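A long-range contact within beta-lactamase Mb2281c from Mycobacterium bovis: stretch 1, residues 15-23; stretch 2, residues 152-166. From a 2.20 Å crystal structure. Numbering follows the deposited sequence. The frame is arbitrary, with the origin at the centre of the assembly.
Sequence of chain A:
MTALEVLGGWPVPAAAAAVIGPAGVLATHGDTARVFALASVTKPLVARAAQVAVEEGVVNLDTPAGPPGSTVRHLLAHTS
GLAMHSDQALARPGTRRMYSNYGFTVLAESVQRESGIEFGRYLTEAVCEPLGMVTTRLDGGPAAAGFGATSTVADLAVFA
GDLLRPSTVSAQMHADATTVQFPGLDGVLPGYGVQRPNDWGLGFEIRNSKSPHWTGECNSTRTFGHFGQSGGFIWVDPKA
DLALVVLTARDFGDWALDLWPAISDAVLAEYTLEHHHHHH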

# COMPACT_ATOMS: atom_id res chain seq x y z
N ALA A 15 2.73 -6.98 18.39
CA ALA A 15 3.32 -6.60 17.12
C ALA A 15 4.05 -7.77 16.48
O ALA A 15 4.41 -8.72 17.16
CB ALA A 15 4.29 -5.42 17.32
N ALA A 16 4.23 -7.69 15.17
CA ALA A 16 4.93 -8.72 14.41
C ALA A 16 5.55 -8.03 13.20
O ALA A 16 5.01 -7.05 12.68
CB ALA A 16 3.96 -9.81 13.97
N ALA A 17 6.70 -8.52 12.76
CA ALA A 17 7.36 -7.90 11.63
C ALA A 17 8.24 -8.86 10.87
O ALA A 17 8.57 -9.95 11.37
CB ALA A 17 8.18 -6.71 12.10
N ALA A 18 8.63 -8.45 9.67
CA ALA A 18 9.48 -9.26 8.82
C ALA A 18 10.26 -8.40 7.84
O ALA A 18 9.76 -7.40 7.33
CB ALA A 18 8.63 -10.27 8.05
N VAL A 19 11.51 -8.78 7.61
CA VAL A 19 12.35 -8.09 6.65
C VAL A 19 12.40 -9.06 5.48
O VAL A 19 12.68 -10.25 5.67
CB VAL A 19 13.79 -7.88 7.17
CG1 VAL A 19 14.63 -7.20 6.08
CG2 VAL A 19 13.78 -7.04 8.44
N ILE A 20 12.11 -8.56 4.29
CA ILE A 20 12.09 -9.39 3.09
C ILE A 20 13.10 -8.89 2.06
O ILE A 20 13.28 -7.69 1.88
CB ILE A 20 10.69 -9.41 2.42
CG1 ILE A 20 9.63 -9.88 3.42
CG2 ILE A 20 10.69 -10.31 1.19
CD1 ILE A 20 9.24 -8.82 4.44
N GLY A 21 13.77 -9.84 1.42
CA GLY A 21 14.74 -9.52 0.39
C GLY A 21 14.30 -10.32 -0.82
O GLY A 21 13.38 -11.14 -0.70
N PRO A 22 14.93 -10.13 -1.98
CA PRO A 22 14.55 -10.87 -3.19
C PRO A 22 14.65 -12.40 -3.04
O PRO A 22 14.00 -13.15 -3.76
CB PRO A 22 15.50 -10.32 -4.25
CG PRO A 22 16.71 -9.94 -3.43
CD PRO A 22 16.11 -9.29 -2.22
N ALA A 23 15.47 -12.85 -2.09
CA ALA A 23 15.65 -14.28 -1.85
C ALA A 23 14.65 -14.83 -0.83
O ALA A 23 14.49 -16.05 -0.72
CB ALA A 23 17.08 -14.56 -1.39
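Stretch 2, residues 152-166: TVADLAVFAGDLLRP

The centre of the contact is Ile20, whose side chain points toward stretch 2 and loses 78 Å² to it, the largest share of any residue here. With chi1 at -56° (m) and chi2 at 76° (p), it lies along one side of a helix. Its CG1 is 4.0 Å from Ala157 CB and 4.2 Å from Ala160 CB, while Ile20 CG2 lies 4.3 Å from Leu164 CD2 and also 4.3 Å from Gly161 N. Counted from Ala157, the others lie three, four and seven residues on, a spacing that puts them on one face of a helix.

The secondary structure accounts for this pattern. Residues 15-21 form an extended strand, with phi from -155° to -106° and psi from 129° to 173°; residues 153-164 form a helix, most of them near -65°/-40°. The two run in broadly the same direction, their axes crossing at -29° with a closest approach of 8.2 Å. The CA register advances accordingly: Ala17 CA to Val153 CA is 6.2 Å, Ile20 CA to Ala157 CA 6.4 Å, and Pro22 CA to Leu164 CA 6.2 Å.

Strand alternation turns Ala16, Ala18 and Ile20 toward the helix, and Ala15, Ala17 and Val19 away. Near the start of the helix, Val153 (chi1 175°, t) meets both small alanines: Ala16 CB is 3.4 Å from Val153 CG2, and Ala18 CB is 3.5 Å from Val153 CG1. Just before it, Thr152 caps the helix, its OG1 accepting a 3.1 Å hydrogen bond from Asp155 N.

At the other end, Leu164 packs against backbone as well as side chain. Its CD2 is 3.4 Å from Gly21 C and 3.5 Å from Pro22 N, with Pro22 CD at 4.1 Å; its chi1 of -137° lies between the rotamer wells.

The polar edge follows where the chain leaves the helix. Arg165, the first residue with non-helical phi/psi (-136°/88°), places a face of its guanidinium against the Pro22 ring, with Pro22 CB 3.5 Å from Arg165 NH2. The arginine's NH1 donates to Leu164 O at 2.9 Å, and both terminal nitrogens also bond elsewhere in the structure. No direct hydrogen bond crosses between the stretches. Water 1 supplies a bridge, donating to Gly161 O at 2.9 Å and, weakly, to Pro22 O at 3.4 Å. The 451 Å² buried in total is thus chiefly a matter of apolar packing.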

# COMPACT_ATOMS: atom_id res chain seq x y z
N THR A 152 -1.84 -11.35 7.66
CA THR A 152 -0.79 -11.73 8.61
C THR A 152 0.56 -11.27 8.08
O THR A 152 0.69 -10.97 6.90
CB THR A 152 -0.70 -13.26 8.74
OG1 THR A 152 -0.32 -13.82 7.48
CG2 THR A 152 -2.04 -13.84 9.17
N VAL A 153 1.57 -11.20 8.95
CA VAL A 153 2.88 -10.77 8.49
C VAL A 153 3.44 -11.77 7.47
O VAL A 153 4.12 -11.37 6.52
CB VAL A 153 3.87 -10.61 9.67
CG1 VAL A 153 5.27 -10.27 9.15
CG2 VAL A 153 3.39 -9.49 10.59
N ALA A 154 3.14 -13.05 7.66
CA ALA A 154 3.61 -14.09 6.75
C ALA A 154 3.06 -13.87 5.34
O ALA A 154 3.79 -13.98 4.35
CB ALA A 154 3.18 -15.47 7.25
N ASP A 155 1.76 -13.58 5.25
CA ASP A 155 1.12 -13.33 3.97
C ASP A 155 1.65 -12.03 3.36
O ASP A 155 1.92 -11.97 2.16
CB ASP A 155 -0.41 -13.22 4.13
CG ASP A 155 -1.10 -14.56 4.05
OD1 ASP A 155 -0.41 -15.60 4.15
OD2 ASP A 155 -2.35 -14.57 3.91
N LEU A 156 1.80 -10.99 4.18
CA LEU A 156 2.30 -9.73 3.67
C LEU A 156 3.75 -9.85 3.24
O LEU A 156 4.20 -9.14 2.34
CB LEU A 156 2.15 -8.62 4.71
CG LEU A 156 0.74 -8.13 4.96
CD1 LEU A 156 0.83 -6.84 5.76
CD2 LEU A 156 0.01 -7.86 3.63
N ALA A 157 4.47 -10.76 3.88
CA ALA A 157 5.88 -11.00 3.57
C ALA A 157 5.97 -11.53 2.14
O ALA A 157 6.84 -11.14 1.37
CB ALA A 157 6.47 -12.01 4.55
N VAL A 158 5.05 -12.44 1.81
CA VAL A 158 4.98 -13.03 0.48
C VAL A 158 4.62 -11.91 -0.51
O VAL A 158 5.18 -11.83 -1.61
CB VAL A 158 3.89 -14.13 0.42
CG1 VAL A 158 3.73 -14.64 -1.01
CG2 VAL A 158 4.27 -15.29 1.35
N PHE A 159 3.68 -11.05 -0.12
CA PHE A 159 3.25 -9.95 -0.97
C PHE A 159 4.44 -9.04 -1.25
O PHE A 159 4.69 -8.66 -2.41
CB PHE A 159 2.12 -9.15 -0.29
CG PHE A 159 1.49 -8.13 -1.19
CD1 PHE A 159 0.83 -8.51 -2.36
CD2 PHE A 159 1.57 -6.78 -0.88
CE1 PHE A 159 0.24 -7.56 -3.20
CE2 PHE A 159 0.98 -5.82 -1.72
CZ PHE A 159 0.32 -6.22 -2.89
N ALA A 160 5.19 -8.70 -0.21
CA ALA A 160 6.37 -7.84 -0.36
C ALA A 160 7.33 -8.46 -1.37
O ALA A 160 8.05 -7.75 -2.07
CB ALA A 160 7.07 -7.67 1.00
N GLY A 161 7.33 -9.79 -1.45
CA GLY A 161 8.19 -10.47 -2.40
C GLY A 161 7.78 -10.14 -3.82
O GLY A 161 8.61 -9.95 -4.71
N ASP A 162 6.47 -10.06 -4.03
CA ASP A 162 5.93 -9.75 -5.34
C ASP A 162 6.23 -8.29 -5.70
O ASP A 162 6.37 -7.94 -6.87
CB ASP A 162 4.42 -9.99 -5.35
CG ASP A 162 3.83 -9.98 -6.74
OD1 ASP A 162 4.19 -10.87 -7.54
OD2 ASP A 162 3.02 -9.08 -7.04
N LEU A 163 6.34 -7.44 -4.68
CA LEU A 163 6.63 -6.02 -4.91
C LEU A 163 8.12 -5.78 -5.18
O LEU A 163 8.50 -4.75 -5.73
CB LEU A 163 6.18 -5.19 -3.69
CG LEU A 163 4.69 -5.24 -3.38
CD1 LEU A 163 4.37 -4.38 -2.15
CD2 LEU A 163 3.91 -4.74 -4.59
N LEU A 164 8.94 -6.76 -4.80
CA LEU A 164 10.38 -6.69 -4.97
C LEU A 164 10.77 -7.28 -6.33
O LEU A 164 11.62 -6.74 -7.03
CB LEU A 164 11.03 -7.48 -3.83
CG LEU A 164 12.27 -6.97 -3.08
CD1 LEU A 164 12.21 -5.48 -2.83
CD2 LEU A 164 12.36 -7.74 -1.76
N ARG A 165 10.12 -8.38 -6.67
CA ARG A 165 10.31 -9.10 -7.94
C ARG A 165 8.90 -9.44 -8.44
O ARG A 165 8.38 -10.51 -8.15
CB ARG A 165 11.09 -10.40 -7.69
CG ARG A 165 12.54 -10.19 -7.25
CD ARG A 165 13.35 -9.55 -8.37
NE ARG A 165 14.76 -9.38 -8.01
CZ ARG A 165 15.22 -8.40 -7.24
NH1 ARG A 165 14.38 -7.50 -6.73
NH2 ARG A 165 16.51 -8.33 -6.97
N PRO A 166 8.28 -8.53 -9.21
CA PRO A 166 6.93 -8.73 -9.74
C PRO A 166 6.66 -10.05 -10.43
O PRO A 166 7.40 -10.47 -11.31
CB PRO A 166 6.75 -7.54 -10.67
CG PRO A 166 8.15 -7.24 -11.11
CD PRO A 166 8.91 -7.34 -9.82
O HOH W 1 11.20 -11.24 -4.16